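Local coordinates for protein thiosulfate sulfurtransferase TUM1 (PDB 3UTN) that accepts persulfide sulfur from NFS1 and passes it to UBA4 in the pathway that 2-thiolates the wobble uridine of tRNAs, at residues A34-V39 with N149-F154; K276-S281 with T293-A298; F79-I84 with Y91-P96. All blocks are in the same frame, centred on the assembly; numbering follows the deposited sequence.

Starting at the N terminus, residues 34-39 on helix 32-41 pair with residues 149-154 on helix 148-153, so contact 1 closes a long loop that takes in most of the N-terminal rhodanese fold. Contact 3 is nested inside that loop: residues 79-84 and 91-96, only a few residues apart in sequence, fold a connection after strand 77-78 back on itself before helix 98-107. Contact 2 follows in series within the C-terminal rhodanese domain, closing a short loop between strand 278-281 and helix 286-297. No two contacts touch; the centres of contacts 2 and 3 lie about 21 Å apart, yet each has a side chain about 7 Å from that of the catalytic Cys282.

Contact 1 of 3, residues A34-V39 with N149-F154; sequences AFVKLV and NQYREF
The rings of Phe35 and Tyr151 join helix 32-41 to helix 148-153 where both pack against the central parallel sheet of the N-terminal rhodanese domain, an alpha/beta fold. The aromatic contact dominates. CE1 of Tyr151 comes to 3.4 Å from Phe35 CD2, which lies at the edge of the phenol, near its plane, while Phe35 CE2 is 3.5 Å from Tyr151 OH. The rings meet obliquely, planes at 64° and centroids 5.7 Å apart. Each ring leaves its helix with CG anti to the backbone N (chi1 169° in Phe35), a setting that swings each ring toward the other helix.

Aliphatic groups fill in around them. Val39 CG2, one turn along, lies over one face of the Phe35 ring, toward its rim, and Val36 CG1 lies at the looser distance of 4.5 Å from Tyr151 OH. On the sheet side, Phe35 touches Ile47, Val117 and Leu145 of three strands; Tyr151 shares Leu145. A large flat hydrocarbon suits Phe35, which has no polar atom to bury.

Tyrosine suits its place because its hydroxyl, at the far end of the ring, donates to the carbonyl O of Pro157. On helix 148-153, Gln150 NE2 donates to Glu153 OE1 at 2.8 Å, nearly in its own amide plane and onto the carboxylate's anti lone pair.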
ATOM      1  N   ALA A  34     -13.312 -15.649  -0.811  1.00 22.51           N
ATOM      2  CA  ALA A  34     -12.218 -16.338  -1.470  1.00 21.79           C
ATOM      3  C   ALA A  34     -11.180 -16.690  -0.426  1.00 20.73           C
ATOM      4  O   ALA A  34     -10.576 -17.749  -0.478  1.00 20.52           O
ATOM      5  CB  ALA A  34     -11.616 -15.474  -2.555  1.00 22.36           C
ATOM      6  N   PHE A  35     -10.998 -15.802   0.542  1.00 20.46           N
ATOM      7  CA  PHE A  35     -10.065 -16.069   1.610  1.00 20.23           C
ATOM      8  C   PHE A  35     -10.448 -17.291   2.428  1.00 20.12           C
ATOM      9  O   PHE A  35      -9.619 -18.155   2.654  1.00 21.14           O
ATOM     10  CB  PHE A  35      -9.888 -14.862   2.520  1.00 19.98           C
ATOM     11  CG  PHE A  35      -9.147 -15.179   3.774  1.00 20.34           C
ATOM     12  CD1 PHE A  35      -7.771 -15.371   3.753  1.00 20.38           C
ATOM     13  CD2 PHE A  35      -9.829 -15.343   4.968  1.00 20.29           C
ATOM     14  CE1 PHE A  35      -7.084 -15.674   4.913  1.00 20.22           C
ATOM     15  CE2 PHE A  35      -9.147 -15.649   6.130  1.00 20.69           C
ATOM     16  CZ  PHE A  35      -7.771 -15.814   6.100  1.00 20.35           C
ATOM     17  N   VAL A  36     -11.690 -17.368   2.890  1.00 19.97           N
ATOM     18  CA  VAL A  36     -12.066 -18.525   3.700  1.00 20.44           C
ATOM     19  C   VAL A  36     -12.044 -19.775   2.839  1.00 20.79           C
ATOM     20  O   VAL A  36     -11.656 -20.845   3.304  1.00 21.35           O
ATOM     21  CB  VAL A  36     -13.409 -18.362   4.436  1.00 20.49           C
ATOM     22  CG1 VAL A  36     -13.303 -17.241   5.456  1.00 20.19           C
ATOM     23  CG2 VAL A  36     -14.554 -18.115   3.470  1.00 19.69           C
ATOM     24  N   LYS A  37     -12.421 -19.616   1.572  1.00 21.48           N
ATOM     25  CA  LYS A  37     -12.325 -20.709   0.620  1.00 22.45           C
ATOM     26  C   LYS A  37     -10.869 -21.142   0.550  1.00 22.00           C
ATOM     27  O   LYS A  37     -10.557 -22.318   0.670  1.00 22.14           O
ATOM     28  CB  LYS A  37     -12.825 -20.288  -0.756  1.00 23.12           C
ATOM     29  CG  LYS A  37     -12.850 -21.438  -1.743  1.00 24.56           C
ATOM     30  CD  LYS A  37     -13.187 -20.983  -3.146  1.00 25.97           C
ATOM     31  CE  LYS A  37     -13.166 -22.186  -4.068  1.00 27.51           C
ATOM     32  NZ  LYS A  37     -13.830 -21.878  -5.356  1.00 28.85           N
ATOM     33  N   LEU A  38      -9.987 -20.168   0.379  1.00 22.58           N
ATOM     34  CA  LEU A  38      -8.559 -20.432   0.334  1.00 22.88           C
ATOM     35  C   LEU A  38      -8.130 -21.157   1.600  1.00 22.79           C
ATOM     36  O   LEU A  38      -7.514 -22.217   1.530  1.00 23.75           O
ATOM     37  CB  LEU A  38      -7.778 -19.134   0.161  1.00 23.31           C
ATOM     38  CG  LEU A  38      -6.253 -19.209   0.184  1.00 23.50           C
ATOM     39  CD1 LEU A  38      -5.713 -19.885  -1.064  1.00 24.18           C
ATOM     40  CD2 LEU A  38      -5.704 -17.802   0.323  1.00 23.49           C
ATOM     41  N   VAL A  39      -8.484 -20.600   2.752  1.00 22.37           N
ATOM     42  CA  VAL A  39      -8.125 -21.206   4.025  1.00 22.58           C
ATOM     43  C   VAL A  39      -8.669 -22.621   4.115  1.00 22.44           C
ATOM     44  O   VAL A  39      -7.941 -23.546   4.436  1.00 22.73           O
ATOM     45  CB  VAL A  39      -8.609 -20.369   5.225  1.00 22.13           C
ATOM     46  CG1 VAL A  39      -8.320 -21.089   6.532  1.00 23.38           C
ATOM     47  CG2 VAL A  39      -7.930 -19.015   5.220  1.00 22.25           C
ATOM     48  N   ASN A 149     -12.570  -4.892   6.576  1.00 20.96           N
ATOM     49  CA  ASN A 149     -13.842  -4.245   6.877  1.00 22.25           C
ATOM     50  C   ASN A 149     -14.991  -5.143   6.485  1.00 22.06           C
ATOM     51  O   ASN A 149     -15.881  -5.413   7.285  1.00 21.74           O
ATOM     52  CB  ASN A 149     -13.979  -2.918   6.141  1.00 23.67           C
ATOM     53  CG  ASN A 149     -13.126  -1.824   6.745  1.00 24.60           C
ATOM     54  OD1 ASN A 149     -12.556  -1.987   7.822  1.00 26.28           O
ATOM     55  ND2 ASN A 149     -13.045  -0.698   6.059  1.00 25.53           N
ATOM     56  N   GLN A 150     -14.950  -5.617   5.247  1.00 22.36           N
ATOM     57  CA  GLN A 150     -16.020  -6.442   4.721  1.00 22.90           C
ATOM     58  C   GLN A 150     -15.977  -7.785   5.389  1.00 21.89           C
ATOM     59  O   GLN A 150     -17.004  -8.348   5.737  1.00 20.78           O
ATOM     60  CB  GLN A 150     -15.888  -6.581   3.215  1.00 24.65           C
ATOM     61  CG  GLN A 150     -16.268  -5.306   2.498  1.00 27.32           C
ATOM     62  CD  GLN A 150     -17.704  -4.912   2.763  1.00 29.56           C
ATOM     63  OE1 GLN A 150     -18.569  -5.122   1.922  1.00 32.61           O
ATOM     64  NE2 GLN A 150     -17.966  -4.343   3.941  1.00 30.44           N
ATOM     65  N   TYR A 151     -14.758  -8.270   5.586  1.00 20.85           N
ATOM     66  CA  TYR A 151     -14.516  -9.485   6.310  1.00 20.55           C
ATOM     67  C   TYR A 151     -15.240  -9.453   7.647  1.00 20.86           C
ATOM     68  O   TYR A 151     -15.942 -10.400   8.007  1.00 19.93           O
ATOM     69  CB  TYR A 151     -13.018  -9.625   6.526  1.00 20.05           C
ATOM     70  CG  TYR A 151     -12.612 -10.951   7.067  1.00 19.80           C
ATOM     71  CD1 TYR A 151     -12.205 -11.968   6.215  1.00 19.62           C
ATOM     72  CD2 TYR A 151     -12.631 -11.191   8.432  1.00 19.53           C
ATOM     73  CE1 TYR A 151     -11.821 -13.196   6.714  1.00 20.02           C
ATOM     74  CE2 TYR A 151     -12.264 -12.416   8.942  1.00 19.87           C
ATOM     75  CZ  TYR A 151     -11.858 -13.413   8.075  1.00 19.53           C
ATOM     76  OH  TYR A 151     -11.485 -14.621   8.576  1.00 20.31           O
ATOM     77  N   ARG A 152     -15.063  -8.358   8.381  1.00 21.48           N
ATOM     78  CA  ARG A 152     -15.712  -8.216   9.673  0.57 22.50           C
ATOM     79  C   ARG A 152     -17.199  -7.969   9.506  1.00 22.71           C
ATOM     80  O   ARG A 152     -18.007  -8.605  10.172  1.00 23.58           O
ATOM     81  CB  ARG A 152     -15.075  -7.096  10.479  0.57 22.26           C
ATOM     82  CG  ARG A 152     -13.767  -7.498  11.125  0.57 22.35           C
ATOM     83  CD  ARG A 152     -13.120  -6.291  11.768  0.57 22.18           C
ATOM     84  NE  ARG A 152     -12.796  -5.270  10.774  0.57 22.18           N
ATOM     85  CZ  ARG A 152     -12.039  -4.206  11.018  0.57 22.01           C
ATOM     86  NH1 ARG A 152     -11.514  -4.023  12.225  0.57 21.57           N
ATOM     87  NH2 ARG A 152     -11.804  -3.334  10.053  0.57 21.54           N
ATOM     88  N   GLU A 153     -17.552  -7.067   8.598  1.00 24.42           N
ATOM     89  CA  GLU A 153     -18.956  -6.734   8.353  1.00 26.34           C
ATOM     90  C   GLU A 153     -19.766  -7.990   8.105  1.00 26.04           C
ATOM     91  O   GLU A 153     -20.854  -8.151   8.642  1.00 26.09           O
ATOM     92  CB  GLU A 153     -19.106  -5.765   7.177  1.00 28.62           C
ATOM     93  CG  GLU A 153     -20.559  -5.493   6.793  1.00 32.34           C
ATOM     94  CD  GLU A 153     -20.816  -4.047   6.409  1.00 36.42           C
ATOM     95  OE1 GLU A 153     -20.024  -3.475   5.622  1.00 38.26           O
ATOM     96  OE2 GLU A 153     -21.829  -3.486   6.891  1.00 38.47           O
ATOM     97  N   PHE A 154     -19.216  -8.887   7.297  1.00 26.37           N
ATOM     98  CA  PHE A 154     -19.924 -10.096   6.937  1.00 26.35           C
ATOM     99  C   PHE A 154     -19.524 -11.273   7.808  1.00 25.89           C
ATOM    100  O   PHE A 154     -19.772 -12.426   7.465  1.00 26.15           O
ATOM    101  CB  PHE A 154     -19.792 -10.353   5.438  1.00 27.69           C
ATOM    102  CG  PHE A 154     -20.513  -9.334   4.618  1.00 29.39           C
ATOM    103  CD1 PHE A 154     -21.871  -9.480   4.350  1.00 30.50           C
ATOM    104  CD2 PHE A 154     -19.860  -8.194   4.171  1.00 29.53           C
ATOM    105  CE1 PHE A 154     -22.552  -8.521   3.616  1.00 31.69           C
ATOM    106  CE2 PHE A 154     -20.537  -7.230   3.438  1.00 31.24           C
ATOM    107  CZ  PHE A 154     -21.885  -7.396   3.159  1.00 31.23           C
TER

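Contact 2 of 3, residues K276-S281 with T293-A298; sequences KPTICS and TALELA
The CD1 methyl of Leu295 lies against two strand side chains, 3.3 Å from Cys280 SG and 3.5 Å from Thr278 CG2. Both approaches are close, the carbon pair tighter than usual van der Waals contact. Because CD1 continues the chain in extended form (chi2 180°), the methyl is carried out from the helix to the sheet, while Thr278 and Leu295 cross at about a right angle. Thr278 and Cys280 alternate with Ile279, which faces the other way, so both present their side chains to the same helix. Threonine fits this buried spot by dividing its duties: the methyl packs on leucine, and OG1 hydrogen-bonds to Asn205 ND2 on the neighbouring strand.

This is the first strand-to-helix step of the beta-alpha-beta unit 278-281, 286-297, 303-306 in the C-terminal rhodanese domain. Its strand leads directly into the loop holding Cys282, the persulfide-carrying cysteine, whose side chain is about 7 Å from that of Cys280.

Away from this small apolar core the segments diverge. Glu296, on a partly exposed part of the helix, makes a salt bridge with Lys292, and Leu297 and Ala298 turn instead to Ile257 of helix 255-267. At the strand's start, partly exposed Lys276 sends NZ to the carbonyl O of Ala201.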
ATOM      1  N   LYS A 276       1.328   4.389 -21.154  1.00 33.51           N
ATOM      2  CA  LYS A 276       2.359   4.849 -20.231  1.00 31.86           C
ATOM      3  C   LYS A 276       2.415   3.964 -19.002  1.00 30.08           C
ATOM      4  O   LYS A 276       1.371   3.539 -18.502  1.00 29.39           O
ATOM      5  CB  LYS A 276       2.094   6.284 -19.792  1.00 32.25           C
ATOM      6  CG  LYS A 276       2.201   7.301 -20.907  1.00 33.31           C
ATOM      7  CD  LYS A 276       1.823   8.673 -20.394  1.00 34.58           C
ATOM      8  CE  LYS A 276       1.689   9.659 -21.539  1.00 34.65           C
ATOM      9  NZ  LYS A 276       1.363  11.007 -21.014  1.00 34.95           N
ATOM     10  N   PRO A 277       3.633   3.678 -18.512  1.00 28.18           N
ATOM     11  CA  PRO A 277       3.713   3.055 -17.205  1.00 27.20           C
ATOM     12  C   PRO A 277       3.199   4.048 -16.180  1.00 25.76           C
ATOM     13  O   PRO A 277       2.956   5.214 -16.499  1.00 24.52           O
ATOM     14  CB  PRO A 277       5.210   2.798 -17.007  1.00 27.48           C
ATOM     15  CG  PRO A 277       5.848   3.014 -18.335  1.00 29.14           C
ATOM     16  CD  PRO A 277       4.961   3.956 -19.081  1.00 29.15           C
ATOM     17  N   THR A 278       3.010   3.589 -14.958  1.00 25.08           N
ATOM     18  CA  THR A 278       2.394   4.436 -13.973  1.00 24.31           C
ATOM     19  C   THR A 278       3.262   4.535 -12.750  1.00 23.19           C
ATOM     20  O   THR A 278       3.921   3.581 -12.351  1.00 22.84           O
ATOM     21  CB  THR A 278       0.974   3.953 -13.642  1.00 24.87           C
ATOM     22  OG1 THR A 278       0.170   4.096 -14.814  1.00 25.88           O
ATOM     23  CG2 THR A 278       0.351   4.778 -12.525  1.00 24.08           C
ATOM     24  N   ILE A 279       3.295   5.727 -12.188  1.00 22.83           N
ATOM     25  CA  ILE A 279       3.945   5.923 -10.931  1.00 22.76           C
ATOM     26  C   ILE A 279       2.887   6.392  -9.974  1.00 22.17           C
ATOM     27  O   ILE A 279       2.107   7.288 -10.275  1.00 22.93           O
ATOM     28  CB  ILE A 279       5.088   6.938 -11.023  1.00 22.91           C
ATOM     29  CG1 ILE A 279       6.188   6.374 -11.920  1.00 22.67           C
ATOM     30  CG2 ILE A 279       5.608   7.262  -9.631  1.00 22.25           C
ATOM     31  CD1 ILE A 279       7.237   7.377 -12.334  1.00 23.35           C
ATOM     32  N   CYS A 280       2.837   5.727  -8.838  1.00 21.73           N
ATOM     33  CA  CYS A 280       2.004   6.170  -7.763  1.00 22.66           C
ATOM     34  C   CYS A 280       2.878   6.694  -6.671  1.00 22.65           C
ATOM     35  O   CYS A 280       3.945   6.161  -6.389  1.00 22.45           O
ATOM     36  CB  CYS A 280       1.127   5.041  -7.267  1.00 22.43           C
ATOM     37  SG  CYS A 280      -0.057   4.606  -8.546  1.00 23.71           S
ATOM     38  N   SER A 281       2.415   7.772  -6.079  1.00 23.54           N
ATOM     39  CA  SER A 281       3.076   8.363  -4.960  1.00 25.01           C
ATOM     40  C   SER A 281       1.955   8.825  -4.063  1.00 25.51           C
ATOM     41  O   SER A 281       0.782   8.762  -4.430  1.00 24.80           O
ATOM     42  CB  SER A 281       3.915   9.548  -5.423  1.00 24.95           C
ATOM     43  OG  SER A 281       3.089  10.517  -6.043  1.00 28.11           O
ATOM     44  N   THR A 293      -2.306  -0.314  -6.208  1.00 19.25           N
ATOM     45  CA  THR A 293      -2.997  -1.583  -6.168  1.00 19.73           C
ATOM     46  C   THR A 293      -4.301  -1.510  -6.935  1.00 19.28           C
ATOM     47  O   THR A 293      -4.621  -2.429  -7.689  1.00 19.51           O
ATOM     48  CB  THR A 293      -3.239  -2.005  -4.716  1.00 19.84           C
ATOM     49  OG1 THR A 293      -1.968  -2.150  -4.076  1.00 19.83           O
ATOM     50  CG2 THR A 293      -3.992  -3.312  -4.645  1.00 20.00           C
ATOM     51  N   ALA A 294      -5.030  -0.413  -6.755  1.00 19.52           N
ATOM     52  CA  ALA A 294      -6.264  -0.173  -7.496  1.00 20.08           C
ATOM     53  C   ALA A 294      -5.990  -0.139  -8.991  1.00 20.82           C
ATOM     54  O   ALA A 294      -6.736  -0.721  -9.772  1.00 20.93           O
ATOM     55  CB  ALA A 294      -6.910   1.117  -7.053  1.00 19.38           C
ATOM     56  N   LEU A 295      -4.907   0.532  -9.373  1.00 21.00           N
ATOM     57  CA  LEU A 295      -4.520   0.627 -10.774  1.00 21.92           C
ATOM     58  C   LEU A 295      -4.174  -0.737 -11.335  1.00 22.35           C
ATOM     59  O   LEU A 295      -4.658  -1.122 -12.395  1.00 22.63           O
ATOM     60  CB  LEU A 295      -3.348   1.588 -10.940  1.00 21.64           C
ATOM     61  CG  LEU A 295      -3.648   3.011 -10.480  1.00 21.74           C
ATOM     62  CD1 LEU A 295      -2.435   3.890 -10.679  1.00 22.20           C
ATOM     63  CD2 LEU A 295      -4.853   3.585 -11.207  1.00 22.40           C
ATOM     64  N   GLU A 296      -3.351  -1.479 -10.610  1.00 22.68           N
ATOM     65  CA  GLU A 296      -3.003  -2.822 -11.027  1.00 23.70           C
ATOM     66  C   GLU A 296      -4.230  -3.708 -11.062  1.00 23.45           C
ATOM     67  O   GLU A 296      -4.376  -4.545 -11.951  1.00 22.78           O
ATOM     68  CB  GLU A 296      -1.955  -3.397 -10.100  1.00 25.25           C
ATOM     69  CG  GLU A 296      -0.629  -2.701 -10.282  1.00 26.42           C
ATOM     70  CD  GLU A 296       0.255  -2.809  -9.069  1.00 28.48           C
ATOM     71  OE1 GLU A 296      -0.216  -3.273  -8.004  1.00 29.71           O
ATOM     72  OE2 GLU A 296       1.430  -2.428  -9.193  1.00 29.38           O
ATOM     73  N   LEU A 297      -5.112  -3.505 -10.094  1.00 23.12           N
ATOM     74  CA  LEU A 297      -6.395  -4.172 -10.071  1.00 24.04           C
ATOM     75  C   LEU A 297      -7.162  -3.859 -11.342  1.00 23.80           C
ATOM     76  O   LEU A 297      -7.754  -4.747 -11.940  1.00 24.16           O
ATOM     77  CB  LEU A 297      -7.196  -3.726  -8.855  1.00 23.93           C
ATOM     78  CG  LEU A 297      -8.548  -4.388  -8.652  1.00 24.56           C
ATOM     79  CD1 LEU A 297      -8.360  -5.883  -8.469  1.00 25.11           C
ATOM     80  CD2 LEU A 297      -9.179  -3.763  -7.428  1.00 24.85           C
ATOM     81  N   ALA A 298      -7.122  -2.592 -11.747  1.00 24.18           N
ATOM     82  CA  ALA A 298      -7.766  -2.122 -12.966  1.00 24.07           C
ATOM     83  C   ALA A 298      -7.020  -2.586 -14.209  1.00 24.04           C
ATOM     84  O   ALA A 298      -7.427  -2.289 -15.326  1.00 24.47           O
ATOM     85  CB  ALA A 298      -7.875  -0.608 -12.947  1.00 24.27           C
TER

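Contact 3 of 3, residues F79-I84 with Y91-P96; sequences FDIDAI and YPHMFP
Asp82 meets His93 through a ring carbon and not a nitrogen: OD1 lies 3.2 Å from CE1, at the edge of the imidazole and near its plane. The two side chains run side by side with carboxylate and ring planes only 20° apart. No hydrogen bond joins them; OD1 takes a weak one from Trp54 NE1, and the Trp54 and His93 rings meet edge-to-face. Ile81 CG2 also touches the ring obliquely, 3.7 Å from His93 ND1, the two side chains crossing at about a right angle. His93 also has left-handed backbone angles (50°/41°), which bend the chain as it passes. Were His93 replaced by an alanine, Ile81 CG2 would probably lose the ring it packs on, Trp54 its aromatic partner and the Asp82 carboxylate a neighbour that limits its turning.

Farther along, Pro96 lays its ring against the backbone of Ile84, with CG 3.4 Å from Ile84 O, and the side chains meet at Ile84 CG2. Proline suits this place, offering a compact hydrocarbon ring to a peptide. The other branch of Ile84 puts CD1 over the centre of the Phe79 ring. Asp80 organises the turn between them as an Asx motif, its OD1 accepting from Ala83 N at 3.0 Å, and Asp80 O accepts from Ile84 N.

His93 also touches Thr284, and Phe95 N hydrogen-bonds to Asp307 OD2, so this loop of the N-terminal domain borders the C-terminal one. With the His93 side chain about 7 Å from that of Cys282, the arrangement fits tandem-rhodanese sulfurtransferases, whose persulfide site lies close to the domain interface.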
ATOM      1  N   PHE A  79       1.766  -7.158  10.904  1.00 21.07           N
ATOM      2  CA  PHE A  79       2.832  -6.615  10.100  1.00 21.23           C
ATOM      3  C   PHE A  79       2.951  -5.166  10.492  1.00 21.64           C
ATOM      4  O   PHE A  79       2.078  -4.354  10.193  1.00 21.48           O
ATOM      5  CB  PHE A  79       2.495  -6.735   8.625  1.00 21.74           C
ATOM      6  CG  PHE A  79       3.586  -6.276   7.709  1.00 22.21           C
ATOM      7  CD1 PHE A  79       3.779  -4.925   7.458  1.00 22.46           C
ATOM      8  CD2 PHE A  79       4.409  -7.199   7.076  1.00 23.02           C
ATOM      9  CE1 PHE A  79       4.776  -4.498   6.598  1.00 23.47           C
ATOM     10  CE2 PHE A  79       5.409  -6.779   6.212  1.00 23.28           C
ATOM     11  CZ  PHE A  79       5.590  -5.427   5.972  1.00 23.49           C
ATOM     12  N   ASP A  80       4.036  -4.851  11.171  1.00 22.15           N
ATOM     13  CA  ASP A  80       4.252  -3.509  11.627  1.00 22.92           C
ATOM     14  C   ASP A  80       4.775  -2.667  10.481  1.00 23.12           C
ATOM     15  O   ASP A  80       5.964  -2.681  10.172  1.00 21.88           O
ATOM     16  CB  ASP A  80       5.218  -3.496  12.800  1.00 24.01           C
ATOM     17  CG  ASP A  80       5.194  -2.189  13.537  1.00 24.34           C
ATOM     18  OD1 ASP A  80       4.943  -1.155  12.891  1.00 24.35           O
ATOM     19  OD2 ASP A  80       5.421  -2.197  14.755  1.00 26.34           O
ATOM     20  N   ILE A  81       3.858  -1.940   9.856  1.00 23.06           N
ATOM     21  CA  ILE A  81       4.171  -1.041   8.753  1.00 23.89           C
ATOM     22  C   ILE A  81       5.328  -0.117   9.116  1.00 24.01           C
ATOM     23  O   ILE A  81       6.207   0.137   8.296  1.00 23.91           O
ATOM     24  CB  ILE A  81       2.911  -0.223   8.363  1.00 23.79           C
ATOM     25  CG1 ILE A  81       1.920  -1.115   7.605  1.00 24.36           C
ATOM     26  CG2 ILE A  81       3.260   1.029   7.574  1.00 24.64           C
ATOM     27  CD1 ILE A  81       2.425  -1.666   6.288  1.00 24.78           C
ATOM     28  N   ASP A  82       5.329   0.357  10.357  1.00 24.63           N
ATOM     29  CA  ASP A  82       6.362   1.272  10.825  1.00 26.06           C
ATOM     30  C   ASP A  82       7.696   0.583  11.014  1.00 26.02           C
ATOM     31  O   ASP A  82       8.717   1.083  10.557  1.00 27.26           O
ATOM     32  CB  ASP A  82       5.941   1.925  12.133  1.00 26.50           C
ATOM     33  CG  ASP A  82       4.771   2.839  11.961  1.00 27.59           C
ATOM     34  OD1 ASP A  82       4.686   3.508  10.914  1.00 29.10           O
ATOM     35  OD2 ASP A  82       3.933   2.891  12.875  1.00 28.99           O
ATOM     36  N   ALA A  83       7.682  -0.553  11.702  1.00 26.50           N
ATOM     37  CA  ALA A  83       8.910  -1.275  12.006  1.00 26.68           C
ATOM     38  C   ALA A  83       9.493  -1.906  10.757  1.00 26.68           C
ATOM     39  O   ALA A  83      10.704  -1.925  10.577  1.00 26.55           O
ATOM     40  CB  ALA A  83       8.660  -2.323  13.073  1.00 27.41           C
ATOM     41  N   ILE A  84       8.626  -2.405   9.885  1.00 25.30           N
ATOM     42  CA  ILE A  84       9.071  -3.063   8.666  1.00 25.89           C
ATOM     43  C   ILE A  84       9.148  -2.024   7.558  1.00 26.67           C
ATOM     44  O   ILE A  84       8.428  -2.061   6.560  1.00 26.38           O
ATOM     45  CB  ILE A  84       8.183  -4.259   8.306  1.00 25.26           C
ATOM     46  CG1 ILE A  84       7.870  -5.054   9.579  1.00 25.60           C
ATOM     47  CG2 ILE A  84       8.861  -5.117   7.246  1.00 25.95           C
ATOM     48  CD1 ILE A  84       6.782  -6.092   9.441  1.00 25.23           C
ATOM     49  N   TYR A  91      12.728   9.840   5.536  1.00 31.67           N
ATOM     50  CA  TYR A  91      11.421   9.873   4.908  1.00 30.30           C
ATOM     51  C   TYR A  91      10.560   8.770   5.488  1.00 29.59           C
ATOM     52  O   TYR A  91      11.053   7.685   5.780  1.00 30.26           O
ATOM     53  CB  TYR A  91      11.567   9.758   3.386  1.00 30.27           C
ATOM     54  CG  TYR A  91      12.741  10.572   2.906  1.00 30.63           C
ATOM     55  CD1 TYR A  91      12.743  11.958   3.046  1.00 30.55           C
ATOM     56  CD2 TYR A  91      13.873   9.959   2.376  1.00 30.38           C
ATOM     57  CE1 TYR A  91      13.823  12.718   2.639  1.00 30.79           C
ATOM     58  CE2 TYR A  91      14.962  10.713   1.968  1.00 31.37           C
ATOM     59  CZ  TYR A  91      14.925  12.090   2.101  1.00 31.21           C
ATOM     60  OH  TYR A  91      15.993  12.855   1.711  1.00 32.28           O
ATOM     61  N   PRO A  92       9.270   9.063   5.690  1.00 28.83           N
ATOM     62  CA  PRO A  92       8.345   8.121   6.294  1.00 28.93           C
ATOM     63  C   PRO A  92       8.080   6.920   5.398  1.00 28.04           C
ATOM     64  O   PRO A  92       8.151   7.030   4.170  1.00 27.06           O
ATOM     65  CB  PRO A  92       7.062   8.943   6.471  1.00 29.12           C
ATOM     66  CG  PRO A  92       7.186  10.076   5.516  1.00 29.19           C
ATOM     67  CD  PRO A  92       8.645  10.365   5.410  1.00 28.93           C
ATOM     68  N   HIS A  93       7.803   5.785   6.033  1.00 28.18           N
ATOM     69  CA  HIS A  93       7.301   4.588   5.366  1.00 28.28           C
ATOM     70  C   HIS A  93       8.089   4.202   4.168  1.00 28.14           C
ATOM     71  O   HIS A  93       7.530   3.816   3.143  1.00 28.35           O
ATOM     72  CB  HIS A  93       5.846   4.781   4.984  1.00 30.17           C
ATOM     73  CG  HIS A  93       4.974   5.129   6.149  1.00 32.03           C
ATOM     74  ND1 HIS A  93       4.882   4.344   7.235  1.00 33.76           N
ATOM     75  CD2 HIS A  93       4.152   6.221   6.380  1.00 33.30           C
ATOM     76  CE1 HIS A  93       4.046   4.904   8.117  1.00 33.92           C
ATOM     77  NE2 HIS A  93       3.597   6.054   7.593  1.00 34.46           N
ATOM     78  N   MET A  94       9.404   4.314   4.286  1.00 26.72           N
ATOM     79  CA  MET A  94      10.274   3.932   3.209  1.00 26.99           C
ATOM     80  C   MET A  94      10.401   2.438   3.221  1.00 26.00           C
ATOM     81  O   MET A  94      10.475   1.816   4.279  1.00 26.18           O
ATOM     82  CB  MET A  94      11.635   4.605   3.325  1.00 27.14           C
ATOM     83  CG  MET A  94      11.560   6.095   3.050  1.00 28.13           C
ATOM     84  SD  MET A  94      10.626   6.457   1.555  1.00 28.60           S
ATOM     85  CE  MET A  94      11.762   5.841   0.311  1.00 27.46           C
ATOM     86  N   PHE A  95      10.406   1.871   2.029  1.00 25.93           N
ATOM     87  CA  PHE A  95      10.437   0.444   1.869  1.00 25.47           C
ATOM     88  C   PHE A  95      11.538  -0.156   2.720  1.00 25.99           C
ATOM     89  O   PHE A  95      12.648   0.379   2.759  1.00 26.29           O
ATOM     90  CB  PHE A  95      10.664   0.090   0.416  1.00 25.61           C
ATOM     91  CG  PHE A  95      10.219  -1.283   0.083  1.00 25.65           C
ATOM     92  CD1 PHE A  95       8.874  -1.545  -0.123  1.00 25.02           C
ATOM     93  CD2 PHE A  95      11.129  -2.321   0.020  1.00 25.58           C
ATOM     94  CE1 PHE A  95       8.447  -2.820  -0.415  1.00 25.51           C
ATOM     95  CE2 PHE A  95      10.706  -3.601  -0.267  1.00 25.78           C
ATOM     96  CZ  PHE A  95       9.367  -3.853  -0.477  1.00 25.81           C
ATOM     97  N   PRO A  96      11.233  -1.258   3.425  1.00 26.05           N
ATOM     98  CA  PRO A  96      12.263  -1.806   4.284  1.00 26.41           C
ATOM     99  C   PRO A  96      13.424  -2.353   3.483  1.00 27.33           C
ATOM    100  O   PRO A  96      13.271  -2.712   2.315  1.00 27.04           O
ATOM    101  CB  PRO A  96      11.548  -2.949   5.014  1.00 26.03           C
ATOM    102  CG  PRO A  96      10.419  -3.322   4.122  1.00 25.80           C
ATOM    103  CD  PRO A  96       9.975  -2.019   3.521  1.00 25.91           C
TER